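Long-range contacts in decapping and exoribonuclease protein 1 (Kluyveromyces lactis, PDB 4GPS), which removes the entire NAD cap from the 5' end of a subset of RNAs, and also has decapping and 5'-3' exoribonuclease activity dependent on a divalent metal cation: residues Arg108-Arg113 with Glu259-Ile264; Glu88-Ser93 with Leu101-Ala106; Val116-Lys121 with Asn285-Thr290; Asp325-Phe330 with Leu341-Ile346; Ile137-Gly142 with Phe240-Leu245. All coordinates share one frame; numbering follows the deposited sequence.

Contact 1 of 5, residues Arg108-Arg113 with Glu259-Ile264; sequences RKPRLR and ELYYSI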
# COMPACT_ATOMS: atom_id res chain seq x y z
N ARG A 108 -0.49 2.23 21.15
CA ARG A 108 -1.90 2.61 21.26
C ARG A 108 -2.50 2.46 19.87
O ARG A 108 -2.08 3.13 18.94
CB ARG A 108 -2.05 4.06 21.74
CG ARG A 108 -1.35 4.33 23.06
CD ARG A 108 -1.03 5.80 23.21
NE ARG A 108 0.08 6.01 24.14
CZ ARG A 108 0.87 7.08 24.10
NH1 ARG A 108 0.66 8.03 23.19
NH2 ARG A 108 1.88 7.20 24.97
N LYS A 109 -3.47 1.57 19.75
CA LYS A 109 -4.10 1.32 18.46
C LYS A 109 -5.25 2.29 18.24
O LYS A 109 -6.13 2.40 19.07
CB LYS A 109 -4.62 -0.12 18.40
CG LYS A 109 -3.87 -1.13 19.29
CD LYS A 109 -2.55 -1.55 18.70
CE LYS A 109 -2.02 -2.82 19.38
NZ LYS A 109 -1.41 -2.62 20.73
N PRO A 110 -5.25 3.02 17.12
CA PRO A 110 -6.35 3.97 16.87
C PRO A 110 -7.66 3.16 16.73
O PRO A 110 -7.74 2.21 15.94
CB PRO A 110 -5.96 4.65 15.55
CG PRO A 110 -4.50 4.42 15.44
CD PRO A 110 -4.30 3.01 16.00
N ARG A 111 -8.67 3.53 17.50
CA ARG A 111 -9.92 2.81 17.46
C ARG A 111 -10.91 3.43 16.50
O ARG A 111 -11.12 4.63 16.49
CB ARG A 111 -10.54 2.75 18.87
CG ARG A 111 -9.66 2.03 19.91
CD ARG A 111 -10.00 2.44 21.36
NE ARG A 111 -11.37 2.08 21.73
CZ ARG A 111 -11.78 0.88 22.12
NH1 ARG A 111 -10.93 -0.15 22.22
NH2 ARG A 111 -13.06 0.69 22.40
N LEU A 112 -11.49 2.60 15.66
CA LEU A 112 -12.53 3.04 14.74
C LEU A 112 -13.72 3.25 15.69
O LEU A 112 -14.00 2.39 16.54
CB LEU A 112 -12.85 1.92 13.74
CG LEU A 112 -13.85 2.25 12.65
CD1 LEU A 112 -13.27 3.31 11.69
CD2 LEU A 112 -14.21 0.97 11.90
N ARG A 113 -14.40 4.38 15.56
CA ARG A 113 -15.54 4.67 16.43
C ARG A 113 -16.53 3.52 16.56
O ARG A 113 -16.84 2.85 15.59
CB ARG A 113 -16.26 5.90 15.93
CG ARG A 113 -15.49 7.13 16.26
CD ARG A 113 -16.36 8.03 17.06
NE ARG A 113 -16.57 9.28 16.34
CZ ARG A 113 -17.69 9.97 16.42
NH1 ARG A 113 -18.67 9.52 17.19
NH2 ARG A 113 -17.83 11.10 15.73
N GLU A 259 -0.31 11.62 16.55
CA GLU A 259 0.24 10.27 16.69
C GLU A 259 -0.05 9.39 15.45
O GLU A 259 -1.08 9.53 14.80
CB GLU A 259 -0.38 9.64 17.94
CG GLU A 259 0.21 8.33 18.40
CD GLU A 259 -0.36 7.89 19.76
OE1 GLU A 259 -0.05 6.77 20.22
OE2 GLU A 259 -1.12 8.67 20.37
N LEU A 260 0.88 8.50 15.14
CA LEU A 260 0.74 7.60 14.00
C LEU A 260 0.91 6.14 14.43
O LEU A 260 1.61 5.83 15.40
CB LEU A 260 1.78 7.96 12.94
CG LEU A 260 1.61 9.39 12.41
CD1 LEU A 260 2.87 9.87 11.76
CD2 LEU A 260 0.43 9.43 11.44
N TYR A 261 0.27 5.23 13.71
CA TYR A 261 0.36 3.82 14.05
C TYR A 261 0.84 2.98 12.85
O TYR A 261 0.37 3.15 11.72
CB TYR A 261 -0.99 3.33 14.56
CG TYR A 261 -0.98 1.90 15.03
CD1 TYR A 261 -0.55 1.57 16.32
CD2 TYR A 261 -1.37 0.87 14.17
CE1 TYR A 261 -0.52 0.24 16.73
CE2 TYR A 261 -1.35 -0.45 14.58
CZ TYR A 261 -0.92 -0.76 15.85
OH TYR A 261 -0.88 -2.08 16.21
N TYR A 262 1.78 2.07 13.10
CA TYR A 262 2.36 1.26 12.05
C TYR A 262 2.37 -0.23 12.34
O TYR A 262 2.65 -0.69 13.46
CB TYR A 262 3.80 1.69 11.82
CG TYR A 262 4.00 3.12 11.44
CD1 TYR A 262 3.76 3.55 10.12
CD2 TYR A 262 4.48 4.04 12.36
CE1 TYR A 262 4.02 4.87 9.74
CE2 TYR A 262 4.74 5.36 12.00
CZ TYR A 262 4.52 5.77 10.68
OH TYR A 262 4.85 7.05 10.31
N SER A 263 2.08 -1.00 11.30
CA SER A 263 2.10 -2.45 11.40
C SER A 263 3.29 -2.86 10.56
O SER A 263 3.45 -2.39 9.44
CB SER A 263 0.83 -3.03 10.81
OG SER A 263 0.88 -4.45 10.74
N ILE A 264 4.16 -3.69 11.11
CA ILE A 264 5.31 -4.16 10.36
C ILE A 264 4.97 -5.59 9.98
O ILE A 264 4.80 -6.43 10.86
CB ILE A 264 6.58 -4.12 11.20
CG1 ILE A 264 7.18 -2.71 11.25
CG2 ILE A 264 7.66 -4.87 10.45
CD1 ILE A 264 6.33 -1.63 11.67
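Tyr261 projects from strand 259-268 into the loop Arg108-Pro110, which packs against its ring. Followed outward, its CB lies 3.6 Å from Pro110 CD, and CG meets the same methylene at an equal distance. CG stands anti to the backbone N (chi1 -176°), which sends the ring from the strand toward the loop. CD1 is 3.4 Å from Arg108 O, while CE1 and CZ both meet Lys109 CD, and Lys109 CA sits over one ring face. At the tip, OH lies 3.0 Å from Lys109 CD; its polar partner is Tyr291 OH, and Lys109 NZ turns to Ser107. Beside this packing, Arg108 NH1 forms a salt bridge to Glu259 OE1 at 3.3 Å, the guanidinium and carboxylate planes 89° apart. Its hydrogen bonds to both carboxylate oxygens are weak and Glu259 is poorly ordered, evidence of a loose surface pair. The side chain of Tyr261 is about 6 Å from that of Glu280, a probable substrate ligand, so this strand-loop packing borders the active site of the PD-(D/E)XK nuclease fold.

Contact 2 of 5, residues Glu88-Ser93 with Leu101-Ala106; sequences EVHNCS and LLWNEA
His90 and Asn104 meet at the end of a beta hairpin formed by strands 86-95 and 100-103. Asn104 ND2 donates to His90 ND1 over 3.0 Å, nearly straight at 168° and in the ring plane, while its OD1 accepts from Asn91 N at 2.9 Å. One amide thus uses both ends, which fixes its flip. Asn104 N adds a bond to Asn91 O, and Ser93 and Leu102 form an antiparallel hydrogen-bonded pair. This is the tight part. Asn91 bonds elsewhere, ND2 to Glu88 OE1 and OD1 to Ser107 OG. Trp103 adds apolar, partly exposed packing: its edge points toward the face of His90, centroids 5.9 Å apart in an offset edge-to-face pair, and Arg166 makes a cation-pi contact. The loose solvent side is at Glu105 and Ala106, both exposed and without contact to residues 88-93. Cys92 SG, set between its backbone N and carbonyl carbon (chi1 65°), sits over the indole, 4.2 Å from the centroid of the Trp103 six-membered ring.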
# COMPACT_ATOMS: atom_id res chain seq x y z
N GLU A 88 1.84 -10.07 10.76
CA GLU A 88 2.30 -8.87 11.43
C GLU A 88 3.36 -9.35 12.43
O GLU A 88 3.08 -10.21 13.24
CB GLU A 88 1.19 -8.20 12.21
CG GLU A 88 1.75 -6.99 12.97
CD GLU A 88 0.71 -6.16 13.67
OE1 GLU A 88 0.47 -6.36 14.87
OE2 GLU A 88 0.12 -5.30 13.02
N VAL A 89 4.57 -8.81 12.36
CA VAL A 89 5.62 -9.23 13.28
C VAL A 89 5.87 -8.20 14.39
O VAL A 89 6.40 -8.54 15.43
CB VAL A 89 6.94 -9.54 12.51
CG1 VAL A 89 6.72 -10.69 11.50
CG2 VAL A 89 7.43 -8.30 11.78
N HIS A 90 5.50 -6.94 14.18
CA HIS A 90 5.65 -5.89 15.20
C HIS A 90 4.67 -4.79 14.82
O HIS A 90 4.16 -4.77 13.70
CB HIS A 90 7.05 -5.26 15.17
CG HIS A 90 8.13 -6.14 15.69
ND1 HIS A 90 8.32 -6.37 17.04
CD2 HIS A 90 9.09 -6.86 15.05
CE1 HIS A 90 9.35 -7.19 17.20
NE2 HIS A 90 9.83 -7.50 16.01
N ASN A 91 4.38 -3.91 15.77
CA ASN A 91 3.56 -2.76 15.50
C ASN A 91 4.06 -1.69 16.45
O ASN A 91 4.76 -2.01 17.40
CB ASN A 91 2.07 -3.04 15.68
CG ASN A 91 1.74 -3.48 17.06
OD1 ASN A 91 1.88 -2.73 18.02
ND2 ASN A 91 1.27 -4.72 17.17
N CYS A 92 3.77 -0.43 16.16
CA CYS A 92 4.21 0.62 17.05
C CYS A 92 3.50 1.92 16.79
O CYS A 92 3.09 2.20 15.67
CB CYS A 92 5.71 0.86 16.94
SG CYS A 92 6.23 1.46 15.35
N SER A 93 3.32 2.70 17.85
CA SER A 93 2.70 3.99 17.71
C SER A 93 3.82 5.00 17.92
O SER A 93 4.71 4.84 18.77
CB SER A 93 1.55 4.18 18.71
OG SER A 93 1.90 3.68 19.98
N LEU A 101 8.66 5.98 20.20
CA LEU A 101 7.99 4.90 19.52
C LEU A 101 7.60 3.93 20.63
O LEU A 101 8.44 3.57 21.45
CB LEU A 101 8.93 4.18 18.57
CG LEU A 101 9.42 4.89 17.32
CD1 LEU A 101 10.49 4.05 16.65
CD2 LEU A 101 8.24 5.14 16.39
N LEU A 102 6.33 3.56 20.70
CA LEU A 102 5.91 2.59 21.70
C LEU A 102 5.66 1.31 20.91
O LEU A 102 4.81 1.27 20.03
CB LEU A 102 4.62 3.05 22.40
CG LEU A 102 4.76 4.41 23.06
CD1 LEU A 102 3.45 4.80 23.72
CD2 LEU A 102 5.88 4.37 24.08
N TRP A 103 6.41 0.27 21.23
CA TRP A 103 6.26 -0.98 20.51
C TRP A 103 5.27 -1.98 21.06
O TRP A 103 5.09 -2.10 22.27
CB TRP A 103 7.61 -1.71 20.39
CG TRP A 103 8.63 -0.97 19.58
CD1 TRP A 103 9.48 -0.01 20.02
CD2 TRP A 103 8.86 -1.09 18.17
NE1 TRP A 103 10.23 0.47 18.98
CE2 TRP A 103 9.86 -0.18 17.83
CE3 TRP A 103 8.30 -1.90 17.16
CZ2 TRP A 103 10.33 -0.03 16.52
CZ3 TRP A 103 8.75 -1.75 15.87
CH2 TRP A 103 9.77 -0.83 15.56
N ASN A 104 4.64 -2.70 20.13
CA ASN A 104 3.73 -3.78 20.42
C ASN A 104 2.74 -3.61 21.57
O ASN A 104 1.83 -2.80 21.48
CB ASN A 104 4.58 -5.05 20.57
CG ASN A 104 5.43 -5.32 19.32
OD1 ASN A 104 4.89 -5.35 18.20
ND2 ASN A 104 6.73 -5.50 19.49
N GLU A 105 2.90 -4.39 22.65
CA GLU A 105 1.98 -4.31 23.80
C GLU A 105 1.94 -2.90 24.40
O GLU A 105 1.03 -2.57 25.16
CB GLU A 105 2.36 -5.34 24.88
CG GLU A 105 3.83 -5.26 25.32
CD GLU A 105 4.16 -6.18 26.50
OE1 GLU A 105 4.21 -5.70 27.66
OE2 GLU A 105 4.37 -7.40 26.26
N ALA A 106 2.90 -2.07 24.05
CA ALA A 106 2.94 -0.71 24.56
C ALA A 106 2.30 0.30 23.61
O ALA A 106 2.04 1.43 24.03
CB ALA A 106 4.40 -0.28 24.84

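Contact 3 of 5, residues Val116-Lys121 with Asn285-Thr290; sequences VCTYIK and NTLTDT
Cys117 overlaps the side chains of Asn285 and Leu287, its CB 3.6 Å from Leu287 CG and its SG 3.7 Å from Thr286 OG1. The partner segment is the turn between strands 273-285 and 290-297, closed by a G1 beta bulge in which Asp289 and Thr290 both face Asn285; helix 114-122 packs against it. Within the turn Asn285 forms an Asx motif: OD1 accepts from Thr288 N at 3.2 Å, with the donor 54° above the carbonyl plane, and more weakly from Leu287 N. With CG anti to the backbone N (chi1 177°), the amide is carried toward the helix, where CB of Cys117 is 3.5 Å from Asn285 OD1 and CD1 of Ile120 approaches ND2. A leucine in place of Asn285 would probably leave the N-H groups of Thr288 and Leu287 without their shared acceptor and break the water link to the helix, so that the turn could shift. At the more exposed margin, Leu287 CD1 rests 3.8 Å from Lys121 CD, the two side chains crossing at about a right angle. The water that joins the segments donates to Cys117 O at 2.6 Å and accepts from Asn285 ND2 at 3.1 Å.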
# COMPACT_ATOMS: atom_id res chain seq x y z
N VAL A 116 -19.57 3.48 14.33
CA VAL A 116 -19.14 3.08 13.01
C VAL A 116 -18.93 1.54 12.92
O VAL A 116 -19.31 0.92 11.93
CB VAL A 116 -17.83 3.85 12.61
CG1 VAL A 116 -17.25 3.29 11.32
CG2 VAL A 116 -18.13 5.33 12.45
N CYS A 117 -18.33 0.92 13.94
CA CYS A 117 -18.12 -0.54 13.89
C CYS A 117 -19.47 -1.22 13.88
O CYS A 117 -19.67 -2.21 13.17
CB CYS A 117 -17.32 -1.06 15.10
SG CYS A 117 -15.68 -0.35 15.30
N THR A 118 -20.38 -0.67 14.68
CA THR A 118 -21.75 -1.19 14.77
C THR A 118 -22.48 -0.99 13.41
O THR A 118 -23.18 -1.88 12.94
CB THR A 118 -22.55 -0.47 15.92
OG1 THR A 118 -22.01 -0.86 17.20
CG2 THR A 118 -24.06 -0.82 15.84
N TYR A 119 -22.30 0.17 12.80
CA TYR A 119 -22.90 0.39 11.51
C TYR A 119 -22.39 -0.64 10.52
O TYR A 119 -23.15 -1.14 9.71
CB TYR A 119 -22.54 1.76 10.97
CG TYR A 119 -23.03 1.95 9.56
CD1 TYR A 119 -24.41 2.07 9.27
CD2 TYR A 119 -22.13 2.01 8.49
CE1 TYR A 119 -24.87 2.24 7.95
CE2 TYR A 119 -22.58 2.18 7.17
CZ TYR A 119 -23.94 2.29 6.92
OH TYR A 119 -24.36 2.43 5.63
N ILE A 120 -21.09 -0.95 10.56
CA ILE A 120 -20.52 -1.91 9.63
C ILE A 120 -21.06 -3.31 9.87
O ILE A 120 -21.35 -4.04 8.91
CB ILE A 120 -18.98 -1.93 9.74
CG1 ILE A 120 -18.41 -0.65 9.12
CG2 ILE A 120 -18.40 -3.18 9.04
CD1 ILE A 120 -16.96 -0.42 9.46
N LYS A 121 -21.21 -3.68 11.14
CA LYS A 121 -21.70 -5.01 11.51
C LYS A 121 -23.17 -5.26 11.20
O LYS A 121 -23.54 -6.35 10.77
CB LYS A 121 -21.47 -5.25 13.01
CG LYS A 121 -22.19 -6.47 13.60
CD LYS A 121 -21.89 -6.61 15.10
CE LYS A 121 -22.81 -7.61 15.78
NZ LYS A 121 -24.26 -7.24 15.73
N ASN A 285 -11.02 -1.99 13.84
CA ASN A 285 -12.45 -2.17 14.07
C ASN A 285 -12.45 -3.03 15.34
O ASN A 285 -12.11 -4.23 15.30
CB ASN A 285 -13.08 -2.94 12.91
CG ASN A 285 -14.54 -3.21 13.14
OD1 ASN A 285 -14.96 -3.57 14.25
ND2 ASN A 285 -15.34 -3.06 12.09
N THR A 286 -12.78 -2.43 16.48
CA THR A 286 -12.76 -3.15 17.75
C THR A 286 -13.71 -4.38 17.86
O THR A 286 -13.43 -5.32 18.61
CB THR A 286 -13.02 -2.18 18.88
OG1 THR A 286 -14.14 -1.36 18.52
CG2 THR A 286 -11.79 -1.31 19.12
N LEU A 287 -14.82 -4.37 17.12
CA LEU A 287 -15.73 -5.51 17.14
C LEU A 287 -15.13 -6.72 16.40
O LEU A 287 -15.37 -7.88 16.77
CB LEU A 287 -17.06 -5.18 16.47
CG LEU A 287 -17.96 -4.04 16.97
CD1 LEU A 287 -19.29 -4.10 16.20
CD2 LEU A 287 -18.19 -4.18 18.47
N THR A 288 -14.35 -6.47 15.36
CA THR A 288 -13.83 -7.56 14.56
C THR A 288 -12.33 -7.74 14.69
O THR A 288 -11.76 -8.66 14.09
CB THR A 288 -14.21 -7.33 13.07
OG1 THR A 288 -13.54 -6.16 12.57
CG2 THR A 288 -15.75 -7.10 12.92
N ASP A 289 -11.69 -6.88 15.49
CA ASP A 289 -10.24 -6.93 15.68
C ASP A 289 -9.50 -6.99 14.34
O ASP A 289 -8.56 -7.76 14.13
CB ASP A 289 -9.83 -8.12 16.54
CG ASP A 289 -8.39 -8.01 17.00
OD1 ASP A 289 -7.99 -6.88 17.36
OD2 ASP A 289 -7.67 -9.03 17.00
N THR A 290 -9.93 -6.13 13.43
CA THR A 290 -9.41 -6.09 12.09
C THR A 290 -8.99 -4.67 11.71
O THR A 290 -9.76 -3.71 11.86
CB THR A 290 -10.52 -6.60 11.12
OG1 THR A 290 -10.81 -7.98 11.43
CG2 THR A 290 -10.10 -6.44 9.66
O HOH W 1 -18.11 -4.27 12.69

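Contact 4 of 5, residues Asp325-Phe330 with Leu341-Ile346; sequences DLLIGF and LKAYKI
Segments Asp325-Phe330 and Leu341-Ile346 run antiparallel as the two arms of a beta hairpin, their strand axes 4.6 Å apart at 161°. Leu326 with Tyr344 and Ile328 with Lys342 are hydrogen-bonded pairs, all four backbone bonds 2.7 to 2.9 Å. With CG anti to the carbonyl carbon (chi1 -69°), Tyr344 reaches along the neighbouring strand: Ile328 CD1 touches its CE2 at 3.5 Å, and Phe330 CZ comes from the opposite direction to 3.6 Å from OH, near the plane of each ring. Leu327, Ala343 and Leu341 hold the other face. Leu326 and Ile328 adjoin Glu293, a metal ligand, and Lys295, a probable substrate ligand. At the hairpin's open end Asp325 and Lys345 lie side by side in a salt bridge, Lys345 NZ meeting Asp325 OD2 at 2.9 Å, syn and 22° out of the carboxylate plane, and a water joins Asp325 to Ile346. An alanine at Asp325 is likely to leave the Lys345 ammonium without its carboxylate mate and the water with one protein partner fewer. That water donates to Asp325 OD1 at 2.8 Å.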
# COMPACT_ATOMS: atom_id res chain seq x y z
N ASP A 325 -9.46 -4.61 6.40
CA ASP A 325 -10.66 -4.28 5.64
C ASP A 325 -10.59 -2.83 5.20
O ASP A 325 -9.76 -2.05 5.71
CB ASP A 325 -11.93 -4.51 6.47
CG ASP A 325 -12.27 -5.98 6.60
OD1 ASP A 325 -11.81 -6.79 5.76
OD2 ASP A 325 -13.02 -6.34 7.53
N LEU A 326 -11.43 -2.48 4.25
CA LEU A 326 -11.49 -1.12 3.76
C LEU A 326 -12.82 -0.55 4.16
O LEU A 326 -13.82 -1.26 4.25
CB LEU A 326 -11.40 -1.09 2.24
CG LEU A 326 -10.03 -1.31 1.65
CD1 LEU A 326 -10.13 -1.71 0.18
CD2 LEU A 326 -9.25 -0.05 1.77
N LEU A 327 -12.83 0.75 4.42
CA LEU A 327 -14.04 1.48 4.75
C LEU A 327 -13.96 2.75 3.87
O LEU A 327 -13.02 3.55 3.96
CB LEU A 327 -14.08 1.86 6.23
CG LEU A 327 -15.30 2.69 6.64
CD1 LEU A 327 -16.62 1.91 6.34
CD2 LEU A 327 -15.19 3.07 8.15
N ILE A 328 -14.94 2.90 3.00
CA ILE A 328 -14.94 4.03 2.11
C ILE A 328 -16.05 5.02 2.42
O ILE A 328 -17.20 4.65 2.68
CB ILE A 328 -15.06 3.53 0.67
CG1 ILE A 328 -13.79 2.77 0.33
CG2 ILE A 328 -15.34 4.71 -0.30
CD1 ILE A 328 -13.76 2.23 -1.08
N GLY A 329 -15.67 6.29 2.43
CA GLY A 329 -16.62 7.35 2.67
C GLY A 329 -16.82 8.08 1.35
O GLY A 329 -15.90 8.74 0.86
N PHE A 330 -18.01 7.94 0.76
CA PHE A 330 -18.29 8.60 -0.51
C PHE A 330 -18.91 9.94 -0.20
O PHE A 330 -19.83 10.04 0.61
CB PHE A 330 -19.24 7.77 -1.36
CG PHE A 330 -18.70 6.42 -1.73
CD1 PHE A 330 -18.96 5.31 -0.96
CD2 PHE A 330 -17.95 6.25 -2.90
CE1 PHE A 330 -18.49 4.04 -1.34
CE2 PHE A 330 -17.48 4.99 -3.28
CZ PHE A 330 -17.76 3.88 -2.49
N LEU A 341 -21.19 5.43 3.78
CA LEU A 341 -20.05 4.74 4.32
C LEU A 341 -20.25 3.30 3.87
O LEU A 341 -21.34 2.76 4.04
CB LEU A 341 -20.07 4.77 5.84
CG LEU A 341 -19.43 5.96 6.53
CD1 LEU A 341 -19.51 5.73 8.05
CD2 LEU A 341 -18.00 6.09 6.06
N LYS A 342 -19.22 2.68 3.32
CA LYS A 342 -19.36 1.30 2.89
C LYS A 342 -18.11 0.51 3.16
O LYS A 342 -17.02 0.90 2.75
CB LYS A 342 -19.69 1.21 1.39
CG LYS A 342 -20.29 -0.13 0.98
CD LYS A 342 -20.54 -0.21 -0.52
CE LYS A 342 -21.48 -1.38 -0.87
NZ LYS A 342 -20.99 -2.69 -0.42
N ALA A 343 -18.28 -0.61 3.84
CA ALA A 343 -17.16 -1.50 4.17
C ALA A 343 -16.83 -2.45 2.99
O ALA A 343 -17.71 -2.84 2.22
CB ALA A 343 -17.50 -2.32 5.44
N TYR A 344 -15.56 -2.80 2.83
CA TYR A 344 -15.18 -3.72 1.77
C TYR A 344 -14.13 -4.64 2.29
O TYR A 344 -13.19 -4.19 2.95
CB TYR A 344 -14.56 -3.00 0.57
CG TYR A 344 -15.50 -2.14 -0.24
CD1 TYR A 344 -16.18 -2.65 -1.33
CD2 TYR A 344 -15.67 -0.79 0.07
CE1 TYR A 344 -16.99 -1.84 -2.09
CE2 TYR A 344 -16.49 0.01 -0.68
CZ TYR A 344 -17.15 -0.51 -1.76
OH TYR A 344 -17.99 0.30 -2.49
N LYS A 345 -14.28 -5.93 2.02
CA LYS A 345 -13.24 -6.87 2.39
C LYS A 345 -12.38 -6.94 1.13
O LYS A 345 -12.75 -6.36 0.08
CB LYS A 345 -13.84 -8.21 2.76
CG LYS A 345 -14.41 -8.12 4.13
CD LYS A 345 -15.08 -9.37 4.59
CE LYS A 345 -15.54 -9.13 6.01
NZ LYS A 345 -14.37 -8.80 6.88
N ILE A 346 -11.23 -7.61 1.21
CA ILE A 346 -10.33 -7.70 0.06
C ILE A 346 -11.04 -8.36 -1.14
O ILE A 346 -10.91 -7.90 -2.28
CB ILE A 346 -9.05 -8.49 0.41
CG1 ILE A 346 -8.06 -8.42 -0.75
CG2 ILE A 346 -9.39 -9.94 0.71
CD1 ILE A 346 -7.69 -7.02 -1.08
O HOH W 2 -10.37 -8.21 3.86

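Contact 5 of 5, residues Ile137-Gly142 with Phe240-Leu245; sequences IDLTKG and FALEDL
Ile137 and Leu245 reach toward each other tip to tip, CD1 of Ile137 standing 3.7 Å from CD1 of Leu245. The other branches of the same pair, Ile137 CG2 and Leu245 CD2, approach to 4.2 Å. Leu245 has CG anti to its backbone N (chi1 175°), which directs both methyls from helix 233-246 to the loop. Leu139 comes in nearer the N-terminal end of this helical segment: its CD2 lies over the backbone at Leu242 CA, 3.8 Å away, and also touches Leu242 CB and Leu245 CD2. Ala241, whose CB points at the loop, lets the chain come close, with Leu139 O 3.5 Å from that CB. Leu139 is the second residue of a type I turn from Asp138 to Lys141. The same helix carries Glu243 to the divalent metal site, where Leu242 packs on Ile294, another metal-site residue, while Ala241, Leu242 and Leu245 meet the loop. No hydrogen bond crosses the interface, so the shape fit of aliphatic groups joins the two segments.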
# COMPACT_ATOMS: atom_id res chain seq x y z
N ILE A 137 -22.44 15.31 7.02
CA ILE A 137 -21.39 16.17 7.50
C ILE A 137 -20.49 16.60 6.36
O ILE A 137 -20.08 15.80 5.52
CB ILE A 137 -20.62 15.44 8.60
CG1 ILE A 137 -21.51 15.42 9.84
CG2 ILE A 137 -19.26 16.08 8.86
CD1 ILE A 137 -20.88 14.78 11.03
N ASP A 138 -20.22 17.90 6.33
CA ASP A 138 -19.38 18.48 5.29
C ASP A 138 -17.93 18.16 5.61
O ASP A 138 -17.38 18.71 6.57
CB ASP A 138 -19.59 20.00 5.25
CG ASP A 138 -18.89 20.66 4.06
OD1 ASP A 138 -19.28 20.36 2.91
OD2 ASP A 138 -17.97 21.47 4.25
N LEU A 139 -17.31 17.27 4.82
CA LEU A 139 -15.91 16.89 5.03
C LEU A 139 -14.97 18.01 4.62
O LEU A 139 -13.76 17.85 4.60
CB LEU A 139 -15.56 15.66 4.20
CG LEU A 139 -16.28 14.35 4.50
CD1 LEU A 139 -15.91 13.31 3.46
CD2 LEU A 139 -15.92 13.89 5.88
N THR A 140 -15.54 19.16 4.29
CA THR A 140 -14.74 20.28 3.84
C THR A 140 -14.75 21.42 4.86
O THR A 140 -14.02 22.39 4.73
CB THR A 140 -15.26 20.71 2.44
OG1 THR A 140 -14.27 20.36 1.46
CG2 THR A 140 -15.62 22.21 2.38
N LYS A 141 -15.57 21.27 5.90
CA LYS A 141 -15.67 22.26 6.96
C LYS A 141 -14.31 22.40 7.64
O LYS A 141 -13.64 21.41 7.93
CB LYS A 141 -16.74 21.82 7.96
CG LYS A 141 -17.11 22.85 9.00
CD LYS A 141 -18.27 22.35 9.84
CE LYS A 141 -18.31 23.05 11.18
NZ LYS A 141 -16.98 22.92 11.84
N GLY A 142 -13.89 23.64 7.88
CA GLY A 142 -12.60 23.86 8.51
C GLY A 142 -11.39 23.63 7.61
O GLY A 142 -10.29 23.35 8.11
N PHE A 240 -8.35 13.67 5.40
CA PHE A 240 -7.99 13.76 6.82
C PHE A 240 -9.25 13.96 7.65
O PHE A 240 -9.39 13.35 8.71
CB PHE A 240 -7.01 14.92 7.09
CG PHE A 240 -5.61 14.63 6.63
CD1 PHE A 240 -4.91 13.55 7.15
CD2 PHE A 240 -5.02 15.41 5.64
CE1 PHE A 240 -3.62 13.24 6.68
CE2 PHE A 240 -3.74 15.12 5.16
CZ PHE A 240 -3.04 14.03 5.68
N ALA A 241 -10.17 14.81 7.18
CA ALA A 241 -11.42 15.05 7.88
C ALA A 241 -12.24 13.75 7.99
O ALA A 241 -12.85 13.48 9.02
CB ALA A 241 -12.23 16.12 7.17
N LEU A 242 -12.25 12.94 6.93
CA LEU A 242 -13.02 11.69 7.00
C LEU A 242 -12.43 10.77 8.08
O LEU A 242 -13.17 10.23 8.91
CB LEU A 242 -13.05 10.99 5.62
CG LEU A 242 -13.70 9.60 5.65
CD1 LEU A 242 -15.18 9.69 6.02
CD2 LEU A 242 -13.56 8.97 4.30
N GLU A 243 -11.11 10.59 8.08
CA GLU A 243 -10.44 9.77 9.10
C GLU A 243 -10.76 10.35 10.49
O GLU A 243 -11.11 9.63 11.44
CB GLU A 243 -8.93 9.75 8.85
CG GLU A 243 -8.57 8.94 7.59
CD GLU A 243 -7.17 9.19 7.04
OE1 GLU A 243 -6.87 8.64 5.95
OE2 GLU A 243 -6.39 9.93 7.69
N ASP A 244 -10.65 11.67 10.60
CA ASP A 244 -10.91 12.38 11.85
C ASP A 244 -12.29 12.05 12.41
O ASP A 244 -12.44 11.72 13.58
CB ASP A 244 -10.80 13.88 11.62
CG ASP A 244 -10.26 14.61 12.82
OD1 ASP A 244 -10.83 14.45 13.93
OD2 ASP A 244 -9.25 15.35 12.66
N LEU A 245 -13.30 12.15 11.55
CA LEU A 245 -14.69 11.86 11.89
C LEU A 245 -14.98 10.37 12.28
O LEU A 245 -15.81 10.11 13.15
CB LEU A 245 -15.58 12.29 10.70
CG LEU A 245 -17.08 12.01 10.72
CD1 LEU A 245 -17.75 12.93 11.78
CD2 LEU A 245 -17.67 12.25 9.32

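From the N terminus, contact 2 closes first, a short hairpin of strands 86-95 and 100-103 complete before contact 1 opens. Contact 1 then closes a long loop by bringing strand 259-268, the neighbour of strand 86-95, back to residues 108-113, and Ile264 N probably bonds to His90 O between the two contacts. Contact 3 starts at helix 114-122 and crosses contact 1, since their segments alternate; Leu112 packs on both Asn285 and Ile120. Contact 5, joining a loop to helix 233-246, is nested inside the loops closed by contacts 1 and 3. Contact 4 comes last as a second local hairpin, touching contact 3 through Val116 and Leu327, and contact 5 through Gly329 and Leu242.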